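PDB 3NZR: 2-dehydro-3-deoxyphosphogluconate aldolase, which belongs to the KDGP aldolase family and adopts a fold of the TIM-barrel type, with parallel strands surrounded by helices. Local coordinates for residues V39-K44 and N65-G70; G117-T122 and V161-M166. All coordinates share one frame; numbering follows the deposited sequence.

Contact 1 of 2, residues V39-K44 and N65-G70; sequences VGVLSK and NAVSVG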
ATOM      1  N   VAL A  39      18.808  16.672  -0.211  1.00 19.58           N
ATOM      2  CA  VAL A  39      20.026  15.958  -0.263  1.00 21.74           C
ATOM      3  C   VAL A  39      19.797  14.490   0.159  1.00 22.69           C
ATOM      4  O   VAL A  39      19.250  14.208   1.262  1.00 23.77           O
ATOM      5  CB  VAL A  39      21.031  16.577   0.715  1.00 23.22           C
ATOM      6  CG1 VAL A  39      22.079  15.613   1.062  1.00 28.69           C
ATOM      7  CG2 VAL A  39      21.629  17.861   0.163  1.00 25.21           C
ATOM      8  N   GLY A  40      20.127  13.582  -0.746  1.00 22.69           N
ATOM      9  CA  GLY A  40      19.797  12.163  -0.568  1.00 22.24           C
ATOM     10  C   GLY A  40      20.882  11.453   0.256  1.00 22.77           C
ATOM     11  O   GLY A  40      22.072  11.680   0.012  1.00 23.36           O
ATOM     12  N   VAL A  41      20.433  10.712   1.274  1.00 23.65           N
ATOM     13  CA  VAL A  41      21.250   9.900   2.124  1.00 24.70           C
ATOM     14  C   VAL A  41      20.636   8.495   2.032  1.00 24.27           C
ATOM     15  O   VAL A  41      19.402   8.321   2.166  1.00 24.11           O
ATOM     16  CB  VAL A  41      21.295  10.482   3.561  1.00 26.51           C
ATOM     17  CG1 VAL A  41      22.419   9.786   4.400  1.00 27.87           C
ATOM     18  CG2 VAL A  41      21.628  12.023   3.552  1.00 26.70           C
ATOM     19  N   LEU A  42      21.461   7.483   1.788  1.00 24.10           N
ATOM     20  CA  LEU A  42      20.969   6.138   1.445  1.00 24.25           C
ATOM     21  C   LEU A  42      21.027   5.119   2.606  1.00 25.21           C
ATOM     22  O   LEU A  42      22.095   4.916   3.220  1.00 25.43           O
ATOM     23  CB  LEU A  42      21.743   5.591   0.263  1.00 25.36           C
ATOM     24  CG  LEU A  42      21.766   6.579  -0.926  1.00 26.48           C
ATOM     25  CD1 LEU A  42      22.585   6.055  -2.093  1.00 32.25           C
ATOM     26  CD2 LEU A  42      20.422   6.864  -1.376  1.00 25.12           C
ATOM     27  N   SER A  43      19.875   4.507   2.867  1.00 24.79           N
ATOM     28  CA  SER A  43      19.701   3.529   3.949  1.00 26.77           C
ATOM     29  C   SER A  43      20.710   2.401   3.826  1.00 28.57           C
ATOM     30  O   SER A  43      21.249   1.973   4.823  1.00 30.04           O
ATOM     31  CB  SER A  43      18.274   2.972   3.988  1.00 27.63           C
ATOM     32  OG  SER A  43      18.050   1.946   3.068  1.00 29.18           O
ATOM     33  N   LYS A  44      21.014   1.976   2.610  1.00 30.42           N
ATOM     34  CA  LYS A  44      21.913   0.848   2.407  1.00 33.93           C
ATOM     35  C   LYS A  44      23.350   1.100   2.858  1.00 34.53           C
ATOM     36  O   LYS A  44      24.146   0.154   2.921  1.00 35.06           O
ATOM     37  CB  LYS A  44      22.005   0.485   0.918  1.00 35.63           C
ATOM     38  CG  LYS A  44      22.279  -1.016   0.675  1.00 41.12           C
ATOM     39  CD  LYS A  44      22.148  -1.349  -0.820  1.00 47.94           C
ATOM     40  CE  LYS A  44      22.669  -2.760  -1.119  1.00 54.71           C
ATOM     41  NZ  LYS A  44      24.119  -2.718  -1.543  1.00 58.98           N
ATOM     42  N   ASN A  65      16.825  20.577   7.394  1.00 30.94           N
ATOM     43  CA  ASN A  65      16.044  19.329   7.205  1.00 29.00           C
ATOM     44  C   ASN A  65      15.682  18.952   5.757  1.00 25.99           C
ATOM     45  O   ASN A  65      14.815  18.099   5.543  1.00 24.88           O
ATOM     46  CB  ASN A  65      14.812  19.302   8.094  1.00 29.21           C
ATOM     47  CG  ASN A  65      14.300  17.911   8.316  1.00 30.07           C
ATOM     48  OD1 ASN A  65      15.071  16.988   8.525  1.00 34.95           O
ATOM     49  ND2 ASN A  65      12.970  17.746   8.290  1.00 28.65           N
ATOM     50  N   ALA A  66      16.393  19.524   4.782  1.00 24.65           N
ATOM     51  CA  ALA A  66      16.162  19.200   3.390  1.00 23.35           C
ATOM     52  C   ALA A  66      16.861  17.870   3.076  1.00 22.78           C
ATOM     53  O   ALA A  66      17.787  17.814   2.258  1.00 24.66           O
ATOM     54  CB  ALA A  66      16.642  20.328   2.469  1.00 21.80           C
ATOM     55  N   VAL A  67      16.374  16.783   3.670  1.00 21.76           N
ATOM     56  CA  VAL A  67      17.016  15.515   3.493  1.00 21.62           C
ATOM     57  C   VAL A  67      16.024  14.567   2.814  1.00 19.51           C
ATOM     58  O   VAL A  67      14.796  14.632   3.099  1.00 18.87           O
ATOM     59  CB  VAL A  67      17.471  14.956   4.871  1.00 23.57           C
ATOM     60  CG1 VAL A  67      17.773  13.476   4.787  1.00 27.87           C
ATOM     61  CG2 VAL A  67      18.675  15.758   5.391  1.00 27.58           C
ATOM     62  N   SER A  68      16.551  13.676   1.982  1.00 17.79           N
ATOM     63  CA  SER A  68      15.754  12.679   1.314  1.00 17.90           C
ATOM     64  C   SER A  68      16.262  11.331   1.698  1.00 17.66           C
ATOM     65  O   SER A  68      17.382  11.016   1.419  1.00 20.19           O
ATOM     66  CB  SER A  68      15.872  12.910  -0.208  1.00 17.60           C
ATOM     67  OG  SER A  68      15.233  11.875  -0.938  1.00 20.27           O
ATOM     68  N   VAL A  69      15.474  10.516   2.364  1.00 19.13           N
ATOM     69  CA  VAL A  69      15.910   9.187   2.780  1.00 17.74           C
ATOM     70  C   VAL A  69      15.678   8.282   1.580  1.00 18.61           C
ATOM     71  O   VAL A  69      14.547   8.218   1.080  1.00 18.84           O
ATOM     72  CB  VAL A  69      15.082   8.648   3.972  1.00 18.91           C
ATOM     73  CG1 VAL A  69      15.570   7.253   4.370  1.00 17.26           C
ATOM     74  CG2 VAL A  69      15.186   9.645   5.127  1.00 20.90           C
ATOM     75  N   GLY A  70      16.752   7.581   1.155  1.00 18.25           N
ATOM     76  CA  GLY A  70      16.767   6.726   0.033  1.00 17.59           C
ATOM     77  C   GLY A  70      16.966   5.298   0.354  1.00 18.28           C
ATOM     78  O   GLY A  70      17.421   4.923   1.438  1.00 18.27           O
TER
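Gly-70 pairs with the end of strand 39-42 through both of its peptide groups. Its N donates to Val-41 O (2.9 Å), and its own O takes the N-H of Ser-43 at 2.9 Å, from a donor lying 37° out of the carbonyl plane. With no side chain on Gly-70, a methyl of Leu-42 can settle on it: CG stands anti to the carbonyl carbon (chi1 -52°), and CD2 comes within 3.9 Å of Gly-70 CA. Val-39 is gripped on both its polar atoms at the other end of the pairing. Its N-H runs to the O of Ala-66 at 2.9 Å; Ala-66 is itself the central residue of an inverse gamma turn. The O of Val-39 receives Ser-68 N at 2.8 Å, with the CA-H of Val-67 leaning on the same oxygen. Between these ends Val-41 N meets Ser-68 O at 3.1 Å in a nearly straight line from the C=O. The two strands therefore bond as regular parallel neighbours, their directions turned 31° from each other, the twist expected of neighbouring strands in a barrel. Side chains alternate: Leu-42 and Ser-68 lie on one face, while Val-39, Val-41, Val-67 and Val-69 make up the other, where Val-41 CG2 reaches Val-67 CG1 only loosely at 4.3 Å. That valine face is roofed by helices: Val-39 rests on helix 23-32, Val-41 and Val-67 on helix 49-61, which links the two strands in a beta-alpha-beta unit, and Val-69 on helices 49-61 and 79-89. Beyond the strand end, Ser-43 OG bonds to Gln-78 and Leu-71, while strands 16-19 and 93-94 flank the pair.

Contact 2 of 2, residues G117-T122 and V161-M166; sequences GLISPT and VKYFPM
Tyr-163 lays its ring along residues Ile-119 to Pro-121, and Pro-121 packs against it. From CB the chain leaves on the face shared with Ile-119 and Val-161, CG anti to the backbone N (chi1 -166°). CD1 then passes Ile-119 O, and CE1 lies 3.9 Å from Pro-121 N, close to the Ser-120 carbonyl carbon. Farther out, CZ comes within 3.6 Å of Pro-121 CG, while Pro-121 CD sits over one ring face. At the tip, Tyr-163 OH lies 3.4 Å from Pro-121 CB. On the same sheet face Ile-119 CD1 meets Val-161 CG1 at 3.8 Å, the two side chains crossing at about a right angle. This face packs on helix 172-184 through Tyr-163 and on helix 146-155 through Val-161. The opposite face has Leu-118 CD1 pressed on Phe-164 CB at 3.5 Å, and an extended Lys-162 leading away. Between the two faces strands 114-119 and 160-163, adjacent in the parallel barrel sheet, pair by backbone: Lys-162 N with Gly-117 O, Ile-119 N with Lys-162 O (2.9 Å), and Phe-164 N with Ile-119 O (3.1 Å). The next donor in this pattern would be the N of Pro-121, which has no hydrogen; Ser-120 OG gives its proton to Phe-164 O instead, at 2.6 Å. A side-chain hydroxyl thus adds one more cross-link beyond the last backbone bond, and apolar packing of Pro-121 on the Tyr-163 ring adds to it.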
ATOM      1  N   GLY A 117       6.618   7.189  -4.892  1.00 13.66           N
ATOM      2  CA  GLY A 117       6.400   5.756  -5.179  1.00 15.46           C
ATOM      3  C   GLY A 117       6.981   5.356  -6.531  1.00 14.66           C
ATOM      4  O   GLY A 117       6.654   5.956  -7.577  1.00 17.50           O
ATOM      5  N   LEU A 118       7.797   4.315  -6.538  1.00 15.76           N
ATOM      6  CA  LEU A 118       8.542   3.891  -7.729  1.00 16.38           C
ATOM      7  C   LEU A 118       7.700   3.111  -8.655  1.00 17.26           C
ATOM      8  O   LEU A 118       7.048   2.123  -8.290  1.00 17.37           O
ATOM      9  CB  LEU A 118       9.682   3.029  -7.321  1.00 18.35           C
ATOM     10  CG  LEU A 118      10.553   2.391  -8.415  1.00 22.85           C
ATOM     11  CD1 LEU A 118      11.228   3.446  -9.091  1.00 27.80           C
ATOM     12  CD2 LEU A 118      11.568   1.487  -7.747  1.00 26.32           C
ATOM     13  N   ILE A 119       7.543   3.662  -9.854  1.00 17.14           N
ATOM     14  CA  ILE A 119       6.889   2.900 -10.901  1.00 17.54           C
ATOM     15  C   ILE A 119       7.784   3.046 -12.141  1.00 18.38           C
ATOM     16  O   ILE A 119       8.614   3.952 -12.248  1.00 18.27           O
ATOM     17  CB  ILE A 119       5.486   3.382 -11.134  1.00 18.11           C
ATOM     18  CG1 ILE A 119       5.492   4.770 -11.760  1.00 18.28           C
ATOM     19  CG2 ILE A 119       4.608   3.321  -9.844  1.00 18.95           C
ATOM     20  CD1 ILE A 119       4.051   5.213 -11.900  1.00 21.59           C
ATOM     21  N   SER A 120       7.708   2.086 -13.051  1.00 19.33           N
ATOM     22  CA  SER A 120       8.673   1.979 -14.089  1.00 18.50           C
ATOM     23  C   SER A 120       8.130   1.876 -15.488  1.00 22.43           C
ATOM     24  O   SER A 120       7.011   1.369 -15.690  1.00 24.36           O
ATOM     25  CB  SER A 120       9.497   0.759 -13.816  1.00 18.99           C
ATOM     26  OG  SER A 120      10.103   0.822 -12.456  1.00 22.18           O
ATOM     27  N   PRO A 121       8.971   2.178 -16.473  1.00 23.84           N
ATOM     28  CA  PRO A 121       8.519   2.137 -17.863  1.00 26.40           C
ATOM     29  C   PRO A 121       8.340   0.700 -18.247  1.00 27.74           C
ATOM     30  O   PRO A 121       8.867  -0.203 -17.554  1.00 27.92           O
ATOM     31  CB  PRO A 121       9.692   2.729 -18.651  1.00 26.84           C
ATOM     32  CG  PRO A 121      10.458   3.508 -17.733  1.00 25.14           C
ATOM     33  CD  PRO A 121      10.275   2.853 -16.345  1.00 24.81           C
ATOM     34  N   THR A 122       7.547   0.475 -19.279  1.00 29.15           N
ATOM     35  CA  THR A 122       7.263  -0.867 -19.744  1.00 30.82           C
ATOM     36  C   THR A 122       7.497  -1.086 -21.243  1.00 33.15           C
ATOM     37  O   THR A 122       7.381  -2.199 -21.710  1.00 33.85           O
ATOM     38  CB  THR A 122       5.789  -1.201 -19.512  1.00 30.02           C
ATOM     39  OG1 THR A 122       4.988  -0.295 -20.292  1.00 29.26           O
ATOM     40  CG2 THR A 122       5.448  -1.171 -18.007  1.00 28.35           C
ATOM     41  N   VAL A 161       4.942  10.400  -8.064  1.00 17.27           N
ATOM     42  CA  VAL A 161       5.463   9.365  -8.877  1.00 17.28           C
ATOM     43  C   VAL A 161       6.975   9.488  -9.025  1.00 18.38           C
ATOM     44  O   VAL A 161       7.463  10.531  -9.561  1.00 19.12           O
ATOM     45  CB  VAL A 161       4.852   9.482 -10.292  1.00 17.15           C
ATOM     46  CG1 VAL A 161       5.639   8.542 -11.219  1.00 20.32           C
ATOM     47  CG2 VAL A 161       3.344   9.020 -10.231  1.00 21.06           C
ATOM     48  N   LYS A 162       7.731   8.444  -8.646  1.00 18.06           N
ATOM     49  CA  LYS A 162       9.148   8.388  -9.036  1.00 19.71           C
ATOM     50  C   LYS A 162       9.248   7.423 -10.231  1.00 19.15           C
ATOM     51  O   LYS A 162       8.979   6.222 -10.121  1.00 20.42           O
ATOM     52  CB  LYS A 162      10.006   7.859  -7.928  1.00 21.20           C
ATOM     53  CG  LYS A 162      11.489   7.625  -8.271  1.00 25.49           C
ATOM     54  CD  LYS A 162      12.154   7.087  -7.039  1.00 29.86           C
ATOM     55  CE  LYS A 162      13.660   7.131  -7.096  1.00 33.44           C
ATOM     56  NZ  LYS A 162      14.147   6.461  -5.836  1.00 39.14           N
ATOM     57  N   TYR A 163       9.582   7.988 -11.367  1.00 19.15           N
ATOM     58  CA  TYR A 163       9.589   7.283 -12.603  1.00 20.37           C
ATOM     59  C   TYR A 163      11.009   6.873 -12.848  1.00 22.11           C
ATOM     60  O   TYR A 163      11.897   7.714 -13.042  1.00 24.41           O
ATOM     61  CB  TYR A 163       9.125   8.226 -13.711  1.00 20.66           C
ATOM     62  CG  TYR A 163       8.780   7.511 -14.948  1.00 23.88           C
ATOM     63  CD1 TYR A 163       7.825   6.484 -14.921  1.00 31.73           C
ATOM     64  CD2 TYR A 163       9.385   7.819 -16.150  1.00 31.81           C
ATOM     65  CE1 TYR A 163       7.495   5.769 -16.062  1.00 33.62           C
ATOM     66  CE2 TYR A 163       9.033   7.126 -17.305  1.00 35.14           C
ATOM     67  CZ  TYR A 163       8.080   6.111 -17.245  1.00 35.24           C
ATOM     68  OH  TYR A 163       7.689   5.410 -18.361  1.00 38.73           O
ATOM     69  N   PHE A 164      11.236   5.575 -12.766  1.00 22.69           N
ATOM     70  CA  PHE A 164      12.601   5.046 -12.845  1.00 25.48           C
ATOM     71  C   PHE A 164      12.535   3.613 -13.321  1.00 26.67           C
ATOM     72  O   PHE A 164      11.602   2.870 -12.891  1.00 25.46           O
ATOM     73  CB  PHE A 164      13.216   5.082 -11.459  1.00 24.83           C
ATOM     74  CG  PHE A 164      14.546   4.440 -11.341  1.00 30.42           C
ATOM     75  CD1 PHE A 164      15.727   5.184 -11.506  1.00 34.38           C
ATOM     76  CD2 PHE A 164      14.641   3.102 -10.982  1.00 33.18           C
ATOM     77  CE1 PHE A 164      16.964   4.565 -11.384  1.00 38.00           C
ATOM     78  CE2 PHE A 164      15.880   2.483 -10.840  1.00 37.58           C
ATOM     79  CZ  PHE A 164      17.030   3.190 -11.036  1.00 36.65           C
ATOM     80  N   PRO A 165      13.537   3.190 -14.112  1.00 28.26           N
ATOM     81  CA  PRO A 165      14.629   3.968 -14.702  1.00 29.69           C
ATOM     82  C   PRO A 165      14.269   4.638 -16.028  1.00 31.84           C
ATOM     83  O   PRO A 165      13.785   3.987 -16.935  1.00 30.78           O
ATOM     84  CB  PRO A 165      15.725   2.934 -14.940  1.00 30.53           C
ATOM     85  CG  PRO A 165      15.014   1.678 -15.205  1.00 31.43           C
ATOM     86  CD  PRO A 165      13.733   1.737 -14.319  1.00 30.17           C
HETATM   87  N   MSE A 166      14.577   5.928 -16.149  1.00 33.28           N
HETATM   88  CA  MSE A 166      14.134   6.657 -17.311  1.00 36.73           C
HETATM   89  C   MSE A 166      15.082   6.516 -18.495  1.00 38.26           C
HETATM   90  O   MSE A 166      14.701   6.755 -19.632  1.00 39.91           O
HETATM   91  CB  MSE A 166      13.999   8.092 -16.933  1.00 36.70           C
HETATM   92  CG  MSE A 166      13.122   8.890 -17.782  1.00 43.44           C
HETATM   93 SE   MSE A 166      12.658  10.523 -16.718  0.80 50.26          SE
HETATM   94  CE  MSE A 166      14.352  11.440 -16.926  1.00 45.44           C
TER

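In the fold
From the N terminus the chain lays down strand 16-19 and helix 23-32, then strand 37-42; helix 49-61 follows and contact 1 closes the short excursion at strand 67-70. Only after strand 93-94 does contact 2 begin, on strand 114-119, and it closes a longer excursion, through hairpin 127-129/143-145 and helix 146-155, at strand 160-163. The two are in series, neither nesting nor crossing, with centres about 19 Å apart on opposite sides of the chain's centre. One parallel sheet holds both, with strand 93-94 between their inner strands. Asn-95 bridges them, bonding Val-69 O of contact 1 and Lys-162 NZ of contact 2.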